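Local coordinates for protein [4Fe-4S]-dependent U34-ARNt thiolase (Methanococcus maripaludis, PDB 6SCY) that thiolates uridine 34 of tRNA in a reaction that depends on a [4Fe-4S] cluster and probably uses ATP, at residues K60-M65 against A166-N170; K36-L41 against I206-I212. The contacts are given in a common frame with arbitrary orientation. Numbering follows the deposited sequence.

Interaction 1. Residues K60-M65 against A166-N170; sequences KDSLVM and AIGHN. With SO4 (sulfate ion), chain L; SO4 (sulfate ion), chain B.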
loop_
_atom_site.group_PDB
_atom_site.type_symbol
_atom_site.label_atom_id
_atom_site.label_comp_id
_atom_site.label_asym_id
_atom_site.label_seq_id
_atom_site.Cartn_x
_atom_site.Cartn_y
_atom_site.Cartn_z
ATOM N N LYS A 60 2.037 12.695 24.841
ATOM C CA LYS A 60 0.721 13.311 24.606
ATOM C C LYS A 60 -0.365 12.272 24.344
ATOM O O LYS A 60 -1.364 12.296 25.047
ATOM C CB LYS A 60 0.749 14.401 23.520
ATOM C CG LYS A 60 1.598 14.074 22.300
ATOM C CD LYS A 60 0.888 14.424 21.006
ATOM C CE LYS A 60 1.730 14.079 19.800
ATOM N NZ LYS A 60 1.866 12.604 19.600
ATOM N N ASP A 61 -0.116 11.301 23.428
ATOM C CA ASP A 61 -1.027 10.207 23.046
ATOM C C ASP A 61 -1.572 9.430 24.240
ATOM O O ASP A 61 -2.782 9.437 24.449
ATOM C CB ASP A 61 -0.360 9.251 22.047
ATOM C CG ASP A 61 0.092 9.901 20.756
ATOM O OD1 ASP A 61 -0.775 10.271 19.950
ATOM O OD2 ASP A 61 1.321 10.018 20.546
ATOM N N SER A 62 -0.681 8.809 25.046
ATOM C CA SER A 62 -1.038 8.019 26.231
ATOM C C SER A 62 -1.785 8.790 27.301
ATOM O O SER A 62 -2.644 8.202 27.945
ATOM C CB SER A 62 0.182 7.332 26.826
ATOM O OG SER A 62 0.357 6.071 26.201
ATOM N N LEU A 63 -1.472 10.086 27.490
ATOM C CA LEU A 63 -2.136 10.979 28.450
ATOM C C LEU A 63 -3.508 11.466 27.935
ATOM O O LEU A 63 -4.461 11.527 28.721
ATOM C CB LEU A 63 -1.217 12.158 28.796
ATOM C CG LEU A 63 -0.428 12.052 30.105
ATOM C CD1 LEU A 63 0.606 10.936 30.068
ATOM C CD2 LEU A 63 0.271 13.346 30.404
ATOM N N VAL A 64 -3.610 11.780 26.611
ATOM C CA VAL A 64 -4.844 12.195 25.918
ATOM C C VAL A 64 -5.833 11.032 25.946
ATOM O O VAL A 64 -6.997 11.239 26.292
ATOM C CB VAL A 64 -4.566 12.709 24.485
ATOM C CG1 VAL A 64 -5.816 12.691 23.618
ATOM C CG2 VAL A 64 -3.978 14.105 24.520
ATOM N N MET A 65 -5.350 9.810 25.630
ATOM C CA MET A 65 -6.135 8.576 25.674
ATOM C C MET A 65 -6.557 8.287 27.118
ATOM O O MET A 65 -7.707 7.927 27.354
ATOM C CB MET A 65 -5.318 7.397 25.116
ATOM C CG MET A 65 -6.051 6.074 25.156
ATOM S SD MET A 65 -4.969 4.646 25.011
ATOM C CE MET A 65 -4.165 4.707 26.568
ATOM N N ALA A 166 -5.805 -0.923 26.328
ATOM C CA ALA A 166 -5.848 0.296 25.531
ATOM C C ALA A 166 -4.444 0.800 25.192
ATOM O O ALA A 166 -3.610 0.939 26.084
ATOM C CB ALA A 166 -6.652 1.363 26.249
ATOM N N ILE A 167 -4.173 1.017 23.889
ATOM C CA ILE A 167 -2.890 1.496 23.352
ATOM C C ILE A 167 -3.118 2.843 22.649
ATOM O O ILE A 167 -4.069 2.984 21.882
ATOM C CB ILE A 167 -2.190 0.436 22.429
ATOM C CG1 ILE A 167 -2.226 -1.001 23.006
ATOM C CG2 ILE A 167 -0.762 0.843 22.068
ATOM C CD1 ILE A 167 -1.399 -1.260 24.237
ATOM N N GLY A 168 -2.252 3.812 22.937
ATOM C CA GLY A 168 -2.332 5.169 22.407
ATOM C C GLY A 168 -1.827 5.389 20.991
ATOM O O GLY A 168 -1.066 6.332 20.749
ATOM N N HIS A 169 -2.262 4.544 20.037
ATOM C CA HIS A 169 -1.862 4.696 18.636
ATOM C C HIS A 169 -2.818 5.662 17.981
ATOM O O HIS A 169 -4.036 5.503 18.131
ATOM C CB HIS A 169 -1.864 3.349 17.885
ATOM C CG HIS A 169 -0.792 2.387 18.303
ATOM N ND1 HIS A 169 -0.996 1.018 18.254
ATOM C CD2 HIS A 169 0.468 2.622 18.737
ATOM C CE1 HIS A 169 0.135 0.472 18.660
ATOM N NE2 HIS A 169 1.042 1.397 18.967
ATOM N N ASN A 170 -2.281 6.694 17.302
ATOM C CA ASN A 170 -3.113 7.692 16.632
ATOM C C ASN A 170 -3.226 7.389 15.130
ATOM O O ASN A 170 -2.597 6.440 14.664
ATOM C CB ASN A 170 -2.642 9.120 16.952
ATOM C CG ASN A 170 -1.308 9.529 16.383
ATOM O OD1 ASN A 170 -1.047 9.432 15.189
ATOM N ND2 ASN A 170 -0.435 10.030 17.223
HETATM S S SO4 L . 3.154 8.343 23.410
HETATM O O1 SO4 L . 1.955 7.698 23.940
HETATM O O2 SO4 L . 4.190 8.330 24.430
HETATM O O3 SO4 L . 2.861 9.721 23.019
HETATM O O4 SO4 L . 3.635 7.615 22.244
HETATM S S SO4 B . 3.487 -0.476 21.691
HETATM O O1 SO4 B . 2.716 -0.293 22.920
HETATM O O2 SO4 B . 4.181 0.768 21.352
HETATM O O3 SO4 B . 2.590 -0.845 20.597
HETATM O O4 SO4 B . 4.464 -1.543 21.891
#
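Segment 166-170 begins on strand 164-167, with A166 directed at the helix and its CB 3.9 Å from SD of M65. Trans chi1 and chi2 carry M65 SD to 3.5 Å from both I167 C and G168 N, and chi3 near +60° swings CE to 3.8 Å from A166 O, so a flexible thioether packs largely against backbone as well as A166 CB. I167 faces the other way, its CG2 3.8 Å from O1 of the chain B sulfate. G168 then centres an inverse gamma turn, closed by a weak H169 N to I167 O bond of 3.0 Å, and its O lies 3.3 Å from D61 CB. A CB on G168 would crowd the helix start, about 3.3 Å from S62 N and a tight 3.5 Å from D61 C. K60, D61 and S62 belong to the SGGxDS-type PP-loop, which opens helix 60-75 and here holds a sulfate: S62 N donates to O1 of the chain L ion at 3.1 Å. D61 and G168 are both predicted to bind ATP. H169 points away from the helix and gives a weak NE2 bond of 3.2 Å to O3 of the chain B sulfate. N170 turns back toward the helix: ND2 donates almost linearly to D61 OD1 (2.8 Å, 171°), while D61 OD2 pairs with K60 NZ at 2.8 Å and N170 OD1 caps D173 N, at the start of helix 171-184.

Interaction 2. Residues K36-L41 against I206-I212; sequences KVRKTL and IKPLEKI
This is a helix-on-loop packing contact: the C-terminal end of helix 26-41 lies against the turns that lead from strand 204-206 to helix 214-223. Residues 36-41 are regular alpha helix. I206 is extended, and two overlapping type I turns follow, K207 to E210 and L209 to I212, the second closed by I212 N to L209 O at 2.9 Å. The backbones come nearest at V37 and P208, whose CA atoms are 5.5 Å apart. Apolar contacts run along the interface: L41 (chi1 m, chi2 t) sets CD2 3.8 Å from both I206 CD1 and P208 CG, V37 (t) places CG1 3.9 Å from P208 CB and CG2 4.0 Å from I212 CG1, and K36 CB meets I212 CD1 at 3.7 Å. T40, in rotamer m, turns OG1 back to its own helix, donating to K36 O at 2.7 Å, and rests CG2 3.6 Å from K207 O. No direct hydrogen bond joins the segments; one water bridges them, donating to T40 OG1 and P208 O (2.7 Å each) and accepting from K211 N (2.8 Å). K211 heads away to a salt bridge with E267 on helix 258-270. The contact joins the helix of the N-terminal zinc-binding LIM module of this TtuA-like protein to the loop after an outermost strand of its Rossmann-like PP-loop fold.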
loop_
_atom_site.group_PDB
_atom_site.type_symbol
_atom_site.label_atom_id
_atom_site.label_comp_id
_atom_site.label_asym_id
_atom_site.label_seq_id
_atom_site.Cartn_x
_atom_site.Cartn_y
_atom_site.Cartn_z
ATOM N N LYS A 36 -15.838 10.812 18.079
ATOM C CA LYS A 36 -15.070 9.942 17.191
ATOM C C LYS A 36 -14.426 8.784 17.954
ATOM O O LYS A 36 -14.361 7.679 17.413
ATOM C CB LYS A 36 -13.995 10.751 16.467
ATOM C CG LYS A 36 -13.945 10.533 14.970
ATOM C CD LYS A 36 -13.075 11.618 14.317
ATOM C CE LYS A 36 -13.751 12.431 13.219
ATOM N NZ LYS A 36 -14.816 13.336 13.740
ATOM N N VAL A 37 -13.947 9.041 19.202
ATOM C CA VAL A 37 -13.329 8.047 20.096
ATOM C C VAL A 37 -14.417 7.089 20.595
ATOM O O VAL A 37 -14.192 5.881 20.630
ATOM C CB VAL A 37 -12.516 8.706 21.251
ATOM C CG1 VAL A 37 -12.113 7.694 22.320
ATOM C CG2 VAL A 37 -11.281 9.423 20.715
ATOM N N ARG A 38 -15.608 7.629 20.927
ATOM C CA ARG A 38 -16.783 6.872 21.365
ATOM C C ARG A 38 -17.223 5.927 20.240
ATOM O O ARG A 38 -17.640 4.802 20.512
ATOM C CB ARG A 38 -17.924 7.828 21.750
ATOM C CG ARG A 38 -19.005 7.208 22.632
ATOM C CD ARG A 38 -20.051 8.223 23.076
ATOM N NE ARG A 38 -19.564 9.094 24.153
ATOM C CZ ARG A 38 -19.497 10.422 24.080
ATOM N NH1 ARG A 38 -19.892 11.056 22.979
ATOM N NH2 ARG A 38 -19.040 11.127 25.108
ATOM N N LYS A 39 -17.089 6.381 18.979
ATOM C CA LYS A 39 -17.410 5.634 17.763
ATOM C C LYS A 39 -16.369 4.531 17.528
ATOM O O LYS A 39 -16.755 3.421 17.169
ATOM C CB LYS A 39 -17.474 6.588 16.551
ATOM C CG LYS A 39 -18.285 6.055 15.380
ATOM C CD LYS A 39 -18.612 7.149 14.368
ATOM C CE LYS A 39 -19.761 6.768 13.470
ATOM N NZ LYS A 39 -20.081 7.845 12.496
ATOM N N THR A 40 -15.059 4.837 17.733
ATOM C CA THR A 40 -13.944 3.890 17.548
ATOM C C THR A 40 -14.032 2.692 18.519
ATOM O O THR A 40 -13.846 1.548 18.093
ATOM C CB THR A 40 -12.564 4.600 17.603
ATOM O OG1 THR A 40 -12.559 5.739 16.751
ATOM C CG2 THR A 40 -11.432 3.702 17.165
ATOM N N LEU A 41 -14.327 2.958 19.807
ATOM C CA LEU A 41 -14.420 1.945 20.860
ATOM C C LEU A 41 -15.689 1.088 20.791
ATOM O O LEU A 41 -15.595 -0.135 20.899
ATOM C CB LEU A 41 -14.275 2.578 22.245
ATOM C CG LEU A 41 -12.990 3.329 22.511
ATOM C CD1 LEU A 41 -13.164 4.279 23.655
ATOM C CD2 LEU A 41 -11.844 2.380 22.793
ATOM N N ILE A 206 -7.110 -2.584 22.238
ATOM C CA ILE A 206 -7.980 -1.512 21.737
ATOM C C ILE A 206 -7.158 -0.229 21.560
ATOM O O ILE A 206 -6.236 0.010 22.336
ATOM C CB ILE A 206 -9.281 -1.299 22.581
ATOM C CG1 ILE A 206 -8.983 -1.084 24.087
ATOM C CG2 ILE A 206 -10.251 -2.454 22.373
ATOM C CD1 ILE A 206 -9.969 -0.208 24.865
ATOM N N LYS A 207 -7.452 0.566 20.520
ATOM C CA LYS A 207 -6.754 1.829 20.251
ATOM C C LYS A 207 -7.798 2.942 20.181
ATOM O O LYS A 207 -8.414 3.133 19.128
ATOM C CB LYS A 207 -5.921 1.763 18.959
ATOM C CG LYS A 207 -4.670 0.916 19.078
ATOM C CD LYS A 207 -4.449 0.085 17.826
ATOM C CE LYS A 207 -3.739 -1.210 18.129
ATOM N NZ LYS A 207 -4.578 -2.138 18.942
ATOM N N PRO A 208 -8.076 3.649 21.300
ATOM C CA PRO A 208 -9.099 4.703 21.252
ATOM C C PRO A 208 -8.743 5.843 20.304
ATOM O O PRO A 208 -9.627 6.366 19.646
ATOM C CB PRO A 208 -9.204 5.167 22.711
ATOM C CG PRO A 208 -8.570 4.076 23.526
ATOM C CD PRO A 208 -7.488 3.541 22.649
ATOM N N LEU A 209 -7.454 6.181 20.190
ATOM C CA LEU A 209 -6.977 7.283 19.350
ATOM C C LEU A 209 -6.755 6.928 17.864
ATOM O O LEU A 209 -6.345 7.797 17.092
ATOM C CB LEU A 209 -5.692 7.897 19.959
ATOM C CG LEU A 209 -5.790 8.522 21.375
ATOM C CD1 LEU A 209 -4.454 8.980 21.844
ATOM C CD2 LEU A 209 -6.692 9.718 21.392
ATOM N N GLU A 210 -7.051 5.671 17.467
ATOM C CA GLU A 210 -6.861 5.071 16.136
ATOM C C GLU A 210 -7.286 5.932 14.926
ATOM O O GLU A 210 -6.731 5.777 13.837
ATOM C CB GLU A 210 -7.588 3.722 16.086
ATOM C CG GLU A 210 -7.018 2.721 15.096
ATOM C CD GLU A 210 -7.807 1.432 14.955
ATOM O OE1 GLU A 210 -7.638 0.747 13.918
ATOM O OE2 GLU A 210 -8.593 1.103 15.873
ATOM N N LYS A 211 -8.278 6.806 15.108
ATOM C CA LYS A 211 -8.820 7.633 14.029
ATOM C C LYS A 211 -8.630 9.142 14.239
ATOM O O LYS A 211 -9.187 9.943 13.479
ATOM C CB LYS A 211 -10.308 7.286 13.785
ATOM C CG LYS A 211 -10.593 5.829 13.394
ATOM C CD LYS A 211 -10.291 5.538 11.928
ATOM C CE LYS A 211 -10.176 4.059 11.655
ATOM N NZ LYS A 211 -8.848 3.522 12.067
ATOM N N ILE A 212 -7.828 9.528 15.239
ATOM C CA ILE A 212 -7.554 10.931 15.539
ATOM C C ILE A 212 -6.128 11.237 15.056
ATOM O O ILE A 212 -5.199 10.584 15.526
ATOM C CB ILE A 212 -7.750 11.246 17.054
ATOM C CG1 ILE A 212 -9.094 10.696 17.633
ATOM C CG2 ILE A 212 -7.583 12.722 17.343
ATOM C CD1 ILE A 212 -10.405 11.340 17.162
HETATM O O HOH W 1 -10.198 7.076 17.117
#

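How the interactions relate
From the N terminus, the chain leaves the zinc module through helix 26-41, enters the parallel sheet at strand 51-55 and starts helix 60-75 at the PP-loop. Interaction 1 closes the loop that returns along strand 164-167, next to strand 51-55 in the sheet; interaction 2 closes a longer one, after strand 204-206, so interaction 1 is nested within it. Their centres lie 10 Å apart and they touch: I167 N and I206 O, 2.8 Å apart, probably hydrogen-bond across the neighbouring strands, and L209 CD1 packs 3.1 Å from D61 O. The loop at 206-212 thus lies between the zinc module's helix and the predicted nucleotide site.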